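Alkaline phosphatase D (Bacillus subtilis, PDB 2YEQ) hydrolyses phosphate esters as a secreted phosphodiesterase and alkaline phosphatase of the PhoD family, using an active site that contains iron and calcium. Local coordinates at residues A[260-265]-A[311-316]; A[277-282]-A[348-353]. All coordinates share one frame; numbering follows the deposited sequence.

Interaction 1: residues A[260-265]-A[311-316]. With PE5 (3,6,9,12,15,18,21,24-octaoxahexacosan-1-ol), chain V.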
loop_
_atom_site.group_PDB
_atom_site.type_symbol
_atom_site.label_atom_id
_atom_site.label_comp_id
_atom_site.label_asym_id
_atom_site.label_seq_id
_atom_site.Cartn_x
_atom_site.Cartn_y
_atom_site.Cartn_z
ATOM N N GLN A 260 -15.300 -5.775 0.368
ATOM C CA GLN A 260 -15.009 -5.397 -1.014
ATOM C C GLN A 260 -13.955 -4.284 -1.015
ATOM O O GLN A 260 -14.262 -3.148 -0.694
ATOM C CB GLN A 260 -16.272 -4.932 -1.727
ATOM C CG GLN A 260 -16.075 -4.585 -3.204
ATOM C CD GLN A 260 -15.563 -5.785 -3.986
ATOM O OE1 GLN A 260 -16.130 -6.868 -3.896
ATOM N NE2 GLN A 260 -14.492 -5.605 -4.725
ATOM N N LEU A 261 -12.717 -4.629 -1.342
ATOM C CA LEU A 261 -11.660 -3.641 -1.419
ATOM C C LEU A 261 -11.163 -3.439 -2.863
ATOM O O LEU A 261 -10.840 -2.318 -3.248
ATOM C CB LEU A 261 -10.505 -3.996 -0.515
ATOM C CG LEU A 261 -9.517 -2.872 -0.180
ATOM C CD1 LEU A 261 -10.221 -1.651 0.484
ATOM C CD2 LEU A 261 -8.423 -3.384 0.703
ATOM N N TYR A 262 -11.092 -4.494 -3.676
ATOM C CA TYR A 262 -10.673 -4.255 -5.058
ATOM C C TYR A 262 -11.649 -3.334 -5.777
ATOM O O TYR A 262 -12.854 -3.386 -5.561
ATOM C CB TYR A 262 -10.355 -5.546 -5.826
ATOM C CG TYR A 262 -11.508 -6.415 -6.251
ATOM C CD1 TYR A 262 -12.229 -6.140 -7.401
ATOM C CD2 TYR A 262 -11.805 -7.580 -5.545
ATOM C CE1 TYR A 262 -13.254 -6.985 -7.827
ATOM C CE2 TYR A 262 -12.814 -8.427 -5.955
ATOM C CZ TYR A 262 -13.529 -8.139 -7.084
ATOM O OH TYR A 262 -14.512 -8.998 -7.459
ATOM N N ARG A 263 -11.098 -2.413 -6.568
ATOM C CA ARG A 263 -11.907 -1.397 -7.194
ATOM C C ARG A 263 -11.142 -0.699 -8.323
ATOM O O ARG A 263 -9.932 -0.854 -8.466
ATOM C CB ARG A 263 -12.385 -0.362 -6.172
ATOM C CG ARG A 263 -11.275 0.298 -5.370
ATOM C CD ARG A 263 -11.812 0.784 -4.013
ATOM N NE ARG A 263 -10.907 1.662 -3.244
ATOM C CZ ARG A 263 -9.810 1.296 -2.601
ATOM N NH1 ARG A 263 -9.378 0.032 -2.571
ATOM N NH2 ARG A 263 -9.142 2.206 -1.932
ATOM N N HIS A 264 -11.890 0.025 -9.138
ATOM C CA HIS A 264 -11.340 0.625 -10.340
ATOM C C HIS A 264 -11.768 2.084 -10.503
ATOM O O HIS A 264 -12.866 2.472 -10.147
ATOM C CB HIS A 264 -11.765 -0.202 -11.559
ATOM C CG HIS A 264 -11.550 0.494 -12.866
ATOM N ND1 HIS A 264 -12.488 1.337 -13.423
ATOM C CD2 HIS A 264 -10.493 0.486 -13.718
ATOM C CE1 HIS A 264 -12.019 1.818 -14.563
ATOM N NE2 HIS A 264 -10.808 1.322 -14.762
ATOM N N PHE A 265 -10.874 2.894 -11.063
ATOM C CA PHE A 265 -11.230 4.245 -11.471
ATOM C C PHE A 265 -10.277 4.734 -12.578
ATOM O O PHE A 265 -9.190 4.199 -12.750
ATOM C CB PHE A 265 -11.198 5.205 -10.275
ATOM C CG PHE A 265 -9.828 5.432 -9.717
ATOM C CD1 PHE A 265 -9.265 4.521 -8.830
ATOM C CD2 PHE A 265 -9.095 6.557 -10.067
ATOM C CE1 PHE A 265 -7.998 4.723 -8.317
ATOM C CE2 PHE A 265 -7.834 6.763 -9.556
ATOM C CZ PHE A 265 -7.275 5.839 -8.682
ATOM N N GLU A 311 -10.515 -11.791 -11.199
ATOM C CA GLU A 311 -9.802 -12.025 -12.451
ATOM C C GLU A 311 -10.633 -11.549 -13.650
ATOM O O GLU A 311 -10.113 -10.850 -14.533
ATOM C CB GLU A 311 -9.440 -13.498 -12.599
ATOM C CG GLU A 311 -8.448 -13.771 -13.715
ATOM C CD GLU A 311 -8.151 -15.255 -13.869
ATOM O OE1 GLU A 311 -8.988 -15.938 -14.481
ATOM O OE2 GLU A 311 -7.085 -15.723 -13.401
ATOM N N GLN A 312 -11.908 -11.918 -13.674
ATOM C CA GLN A 312 -12.783 -11.572 -14.774
ATOM C C GLN A 312 -13.054 -10.062 -14.804
ATOM O O GLN A 312 -13.118 -9.451 -15.878
ATOM C CB GLN A 312 -14.099 -12.349 -14.704
ATOM C CG GLN A 312 -15.027 -12.136 -15.904
ATOM C CD GLN A 312 -14.360 -12.485 -17.251
ATOM O OE1 GLN A 312 -14.293 -11.652 -18.176
ATOM N NE2 GLN A 312 -13.846 -13.718 -17.353
ATOM N N TRP A 313 -13.245 -9.478 -13.627
ATOM C CA TRP A 313 -13.427 -8.044 -13.492
ATOM C C TRP A 313 -12.206 -7.311 -14.046
ATOM O O TRP A 313 -12.336 -6.336 -14.762
ATOM C CB TRP A 313 -13.679 -7.711 -12.008
ATOM C CG TRP A 313 -13.484 -6.277 -11.575
ATOM C CD1 TRP A 313 -14.419 -5.279 -11.566
ATOM C CD2 TRP A 313 -12.278 -5.703 -11.042
ATOM N NE1 TRP A 313 -13.855 -4.117 -11.070
ATOM C CE2 TRP A 313 -12.550 -4.359 -10.735
ATOM C CE3 TRP A 313 -11.009 -6.206 -10.768
ATOM C CZ2 TRP A 313 -11.603 -3.520 -10.178
ATOM C CZ3 TRP A 313 -10.079 -5.369 -10.222
ATOM C CH2 TRP A 313 -10.378 -4.033 -9.944
ATOM N N LEU A 314 -11.020 -7.794 -13.727
ATOM C CA LEU A 314 -9.803 -7.169 -14.191
ATOM C C LEU A 314 -9.692 -7.239 -15.711
ATOM O O LEU A 314 -9.331 -6.241 -16.350
ATOM C CB LEU A 314 -8.587 -7.829 -13.569
ATOM C CG LEU A 314 -7.217 -7.358 -14.030
ATOM C CD1 LEU A 314 -7.023 -5.837 -13.780
ATOM C CD2 LEU A 314 -6.120 -8.160 -13.353
ATOM N N PHE A 315 -9.966 -8.415 -16.282
ATOM C CA PHE A 315 -9.929 -8.593 -17.743
ATOM C C PHE A 315 -10.939 -7.666 -18.435
ATOM O O PHE A 315 -10.619 -7.049 -19.460
ATOM C CB PHE A 315 -10.172 -10.056 -18.124
ATOM C CG PHE A 315 -9.062 -11.000 -17.719
ATOM C CD1 PHE A 315 -7.897 -10.544 -17.148
ATOM C CD2 PHE A 315 -9.209 -12.365 -17.913
ATOM C CE1 PHE A 315 -6.898 -11.418 -16.787
ATOM C CE2 PHE A 315 -8.205 -13.249 -17.568
ATOM C CZ PHE A 315 -7.056 -12.777 -16.999
ATOM N N ASN A 316 -12.132 -7.536 -17.869
ATOM C CA ASN A 316 -13.130 -6.605 -18.400
ATOM C C ASN A 316 -12.617 -5.154 -18.412
ATOM O O ASN A 316 -12.850 -4.423 -19.372
ATOM C CB ASN A 316 -14.425 -6.639 -17.594
ATOM C CG ASN A 316 -15.207 -7.943 -17.752
ATOM O OD1 ASN A 316 -16.133 -8.218 -16.975
ATOM N ND2 ASN A 316 -14.856 -8.739 -18.747
HETATM C C50 PE5 V . -17.932 -6.372 -7.963
HETATM O O1 PE5 V . -17.165 -5.324 -7.368
HETATM C C1 PE5 V . -16.647 -4.369 -8.308
HETATM C C2 PE5 V . -15.695 -3.397 -7.606
HETATM O O2 PE5 V . -16.427 -2.268 -7.114
HETATM C C3 PE5 V . -15.865 -1.593 -5.975
HETATM C C4 PE5 V . -16.949 -0.909 -5.159
#

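Interaction 2: residues A[277-282]-A[348-353]. With PE5 (3,6,9,12,15,18,21,24-octaoxahexacosan-1-ol), chain E.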
loop_
_atom_site.group_PDB
_atom_site.type_symbol
_atom_site.label_atom_id
_atom_site.label_comp_id
_atom_site.label_asym_id
_atom_site.label_seq_id
_atom_site.Cartn_x
_atom_site.Cartn_y
_atom_site.Cartn_z
ATOM N N ASP A 277 -6.671 -6.853 -4.879
ATOM C CA ASP A 277 -6.607 -7.505 -3.568
ATOM C C ASP A 277 -6.120 -8.927 -3.784
ATOM O O ASP A 277 -6.879 -9.797 -4.206
ATOM C CB ASP A 277 -8.005 -7.435 -2.937
ATOM C CG ASP A 277 -8.079 -8.060 -1.522
ATOM O OD1 ASP A 277 -7.096 -8.657 -1.039
ATOM O OD2 ASP A 277 -9.162 -7.908 -0.922
ATOM N N THR A 278 -4.837 -9.148 -3.518
ATOM C CA THR A 278 -4.206 -10.421 -3.759
ATOM C C THR A 278 -4.075 -11.266 -2.486
ATOM O O THR A 278 -3.368 -12.268 -2.498
ATOM C CB THR A 278 -2.808 -10.238 -4.412
ATOM O OG1 THR A 278 -1.937 -9.483 -3.539
ATOM C CG2 THR A 278 -2.939 -9.521 -5.811
ATOM N N ARG A 279 -4.716 -10.833 -1.394
ATOM C CA ARG A 279 -4.756 -11.597 -0.141
ATOM C C ARG A 279 -6.069 -12.286 0.126
ATOM O O ARG A 279 -6.064 -13.434 0.576
ATOM C CB ARG A 279 -4.485 -10.706 1.082
ATOM C CG ARG A 279 -3.051 -10.351 1.261
ATOM C CD ARG A 279 -2.165 -11.485 1.615
ATOM N NE ARG A 279 -0.778 -11.081 1.440
ATOM C CZ ARG A 279 0.275 -11.886 1.398
ATOM N NH1 ARG A 279 0.168 -13.219 1.573
ATOM N NH2 ARG A 279 1.468 -11.364 1.172
ATOM N N GLN A 280 -7.174 -11.570 -0.044
ATOM C CA GLN A 280 -8.460 -12.007 0.509
ATOM C C GLN A 280 -9.026 -13.313 -0.135
ATOM O O GLN A 280 -9.851 -14.032 0.491
ATOM C CB GLN A 280 -9.479 -10.887 0.379
ATOM C CG GLN A 280 -10.808 -11.155 1.087
ATOM C CD GLN A 280 -11.745 -9.981 1.059
ATOM O OE1 GLN A 280 -11.392 -8.853 0.616
ATOM N NE2 GLN A 280 -12.941 -10.207 1.539
ATOM N N TYR A 281 -8.624 -13.564 -1.381
ATOM C CA TYR A 281 -9.169 -14.647 -2.181
ATOM C C TYR A 281 -8.126 -15.653 -2.638
ATOM O O TYR A 281 -8.481 -16.656 -3.255
ATOM C CB TYR A 281 -9.885 -14.094 -3.403
ATOM C CG TYR A 281 -10.714 -12.872 -3.137
ATOM C CD1 TYR A 281 -11.958 -12.954 -2.520
ATOM C CD2 TYR A 281 -10.245 -11.607 -3.502
ATOM C CE1 TYR A 281 -12.708 -11.813 -2.269
ATOM C CE2 TYR A 281 -10.978 -10.481 -3.266
ATOM C CZ TYR A 281 -12.212 -10.569 -2.649
ATOM O OH TYR A 281 -12.927 -9.394 -2.443
ATOM N N ARG A 282 -6.861 -15.435 -2.309
ATOM C CA ARG A 282 -5.818 -16.261 -2.855
ATOM C C ARG A 282 -5.783 -17.681 -2.276
ATOM O O ARG A 282 -6.113 -17.902 -1.090
ATOM C CB ARG A 282 -4.444 -15.620 -2.681
ATOM C CG ARG A 282 -3.981 -15.437 -1.246
ATOM C CD ARG A 282 -2.510 -15.607 -1.121
ATOM N NE ARG A 282 -1.800 -14.400 -1.526
ATOM C CZ ARG A 282 -0.486 -14.300 -1.615
ATOM N NH1 ARG A 282 0.299 -15.361 -1.411
ATOM N NH2 ARG A 282 0.060 -13.119 -1.918
ATOM N N SER A 348 10.030 -16.859 -4.822
ATOM C CA SER A 348 9.207 -16.488 -3.670
ATOM C C SER A 348 7.827 -17.069 -3.816
ATOM O O SER A 348 7.095 -16.737 -4.741
ATOM C CB SER A 348 9.110 -14.970 -3.519
ATOM O OG SER A 348 8.084 -14.625 -2.600
ATOM N N MET A 349 7.445 -17.944 -2.891
ATOM C CA MET A 349 6.150 -18.625 -2.995
ATOM C C MET A 349 4.989 -17.699 -2.662
ATOM O O MET A 349 3.841 -17.969 -3.019
ATOM C CB MET A 349 6.157 -19.887 -2.089
ATOM C CG MET A 349 7.169 -20.934 -2.551
ATOM S SD MET A 349 6.639 -21.629 -4.148
ATOM C CE MET A 349 7.832 -20.957 -5.321
ATOM N N ASP A 350 5.291 -16.567 -2.041
ATOM C CA ASP A 350 4.263 -15.578 -1.651
ATOM C C ASP A 350 4.034 -14.471 -2.693
ATOM O O ASP A 350 3.064 -13.701 -2.599
ATOM C CB ASP A 350 4.649 -14.958 -0.312
ATOM C CG ASP A 350 3.523 -14.153 0.311
ATOM O OD1 ASP A 350 2.390 -14.681 0.494
ATOM O OD2 ASP A 350 3.789 -12.965 0.629
ATOM N N SER A 351 4.911 -14.432 -3.695
ATOM C CA SER A 351 4.848 -13.474 -4.811
ATOM C C SER A 351 4.181 -14.091 -6.037
ATOM O O SER A 351 3.736 -15.235 -5.988
ATOM C CB SER A 351 6.270 -13.015 -5.175
ATOM O OG SER A 351 6.903 -12.426 -4.048
ATOM N N TRP A 352 4.089 -13.335 -7.140
ATOM C CA TRP A 352 3.451 -13.852 -8.346
ATOM C C TRP A 352 4.210 -15.072 -8.936
ATOM O O TRP A 352 3.571 -15.945 -9.530
ATOM C CB TRP A 352 3.275 -12.785 -9.424
ATOM C CG TRP A 352 2.202 -11.775 -9.171
ATOM C CD1 TRP A 352 2.277 -10.708 -8.316
ATOM C CD2 TRP A 352 0.923 -11.717 -9.760
ATOM N NE1 TRP A 352 1.131 -9.997 -8.353
ATOM C CE2 TRP A 352 0.270 -10.602 -9.222
ATOM C CE3 TRP A 352 0.242 -12.513 -10.692
ATOM C CZ2 TRP A 352 -0.998 -10.234 -9.605
ATOM C CZ3 TRP A 352 -0.994 -12.158 -11.060
ATOM C CH2 TRP A 352 -1.621 -11.026 -10.523
ATOM N N ASP A 353 5.521 -15.161 -8.730
ATOM C CA ASP A 353 6.281 -16.349 -9.130
ATOM C C ASP A 353 5.740 -17.646 -8.443
ATOM O O ASP A 353 5.987 -18.754 -8.936
ATOM C CB ASP A 353 7.748 -16.224 -8.761
ATOM C CG ASP A 353 8.593 -15.424 -9.794
ATOM O OD1 ASP A 353 8.278 -15.428 -11.011
ATOM O OD2 ASP A 353 9.588 -14.816 -9.337
HETATM C C48 PE5 E . 8.631 -17.996 -15.726
HETATM C C50 PE5 E . 7.758 -18.698 -14.684
HETATM O O1 PE5 E . 7.941 -18.125 -13.374
HETATM C C1 PE5 E . 8.643 -18.924 -12.407
HETATM C C2 PE5 E . 7.697 -19.651 -11.445
HETATM O O2 PE5 E . 7.472 -21.047 -11.759
#

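Interaction 1: residues A[260-265]-A[311-316]
Trp313 lays one face of its indole against the edge of the Tyr262 ring, where the loop entering strand 263-267 passes helix 308-320. The strand is the outermost one of a mixed sheet in the calcineurin-like phosphatase domain, and between the two segments the helix side of the contact is this one indole. The pair is an edge-to-face stack, with centroids of Tyr262 and the six-membered ring of Trp313 4.7 Å apart and planes inclined at 56°. Tyr262 CD1 and CE1 do the touching; CD1 lies 3.6 Å from Trp313 CE3. With CG of Trp313 anti to the backbone N (chi1 162°), the indole reaches out from the helix to the strand backbone, and its edge comes to the peptide after Arg263, CZ2 being 3.4 Å from Arg263 C. His264 adds its CB to the same CZ2, while its imidazole turns off to Ser272. Replacing Trp313 by an alanine would probably leave the Tyr262 edge without its aromatic partner and open a gap between helix and strand. A polyethylene glycol fragment lies beside the indole, its C1 3.9 Å from Trp313 NE1. Over the centre of the Tyr262 ring sits the amide nitrogen of Gln260, 3.2 Å above the plane; this same NE2 donates to Tyr262 O at 2.9 Å, the acceptor lying in the amide plane.

Interaction 2: residues A[277-282]-A[348-353]
Asp350 receives two arginines from the loop 277-282, and the three residues form a buried salt-bridge network. Arg279 grips the carboxylate end-on: NH1 donates to Asp350 OD1 and NH2 to Asp350 OD2, both at 2.9 Å and both on syn lone pairs, the NH2 bond being the straighter (166°). Guanidinium and carboxylate planes are nearly coplanar, 26° apart. Arg282 NH1 makes a second salt bridge to Asp350 OD1, 2.9 Å away, and its NH2 donates to the backbone Asp350 O at 3.1 Å. Gln285 supplies a further bond to OD1. Bends at chi2 and chi3 fold Arg282 back on its own loop, where NE bonds Thr278 O at 2.8 Å, nearly straight; Tyr355 OH takes NH1. The two guanidiniums overlap face to face, Arg282 NH2 lying 3.4 Å above the centre of the Arg279 group. Thr278 OG1 and Trp352 NE1 are satisfied by Gln331 and Gln330. Arg279 NE pairs with Asp209, a calcium ligand, and NH1 also bonds Tyr217 O. Asp350 and Asp209 probably balance the stacked guanidiniums' charge; Arg279 is thus second-shell to the calcium, and Asp350, one step further out, probably helps fix its orientation.

How the interactions relate
Interactions 1 and 2 have centres 16 Å apart and meet directly: Tyr262 CE2 of interaction 1 lies 3.6 Å from Tyr281 OH of interaction 2, and Tyr262 CB is 4.0 Å from Asp277 N. Their segments alternate along the chain. Segment 260-265 leads into, and 277-282 follows, the hairpin of strands 263-267 and 271-275, so the two lie side by side at its open end. Interaction 1 fastens the sheet edge to helix 308-320, whereas interaction 2 joins two loops nearer the active site. The Arg279 side chain is about 5 Å, at the nearest atoms, from both a calcium ion and a bound phosphate, the latter probably from the crystallisation liquor.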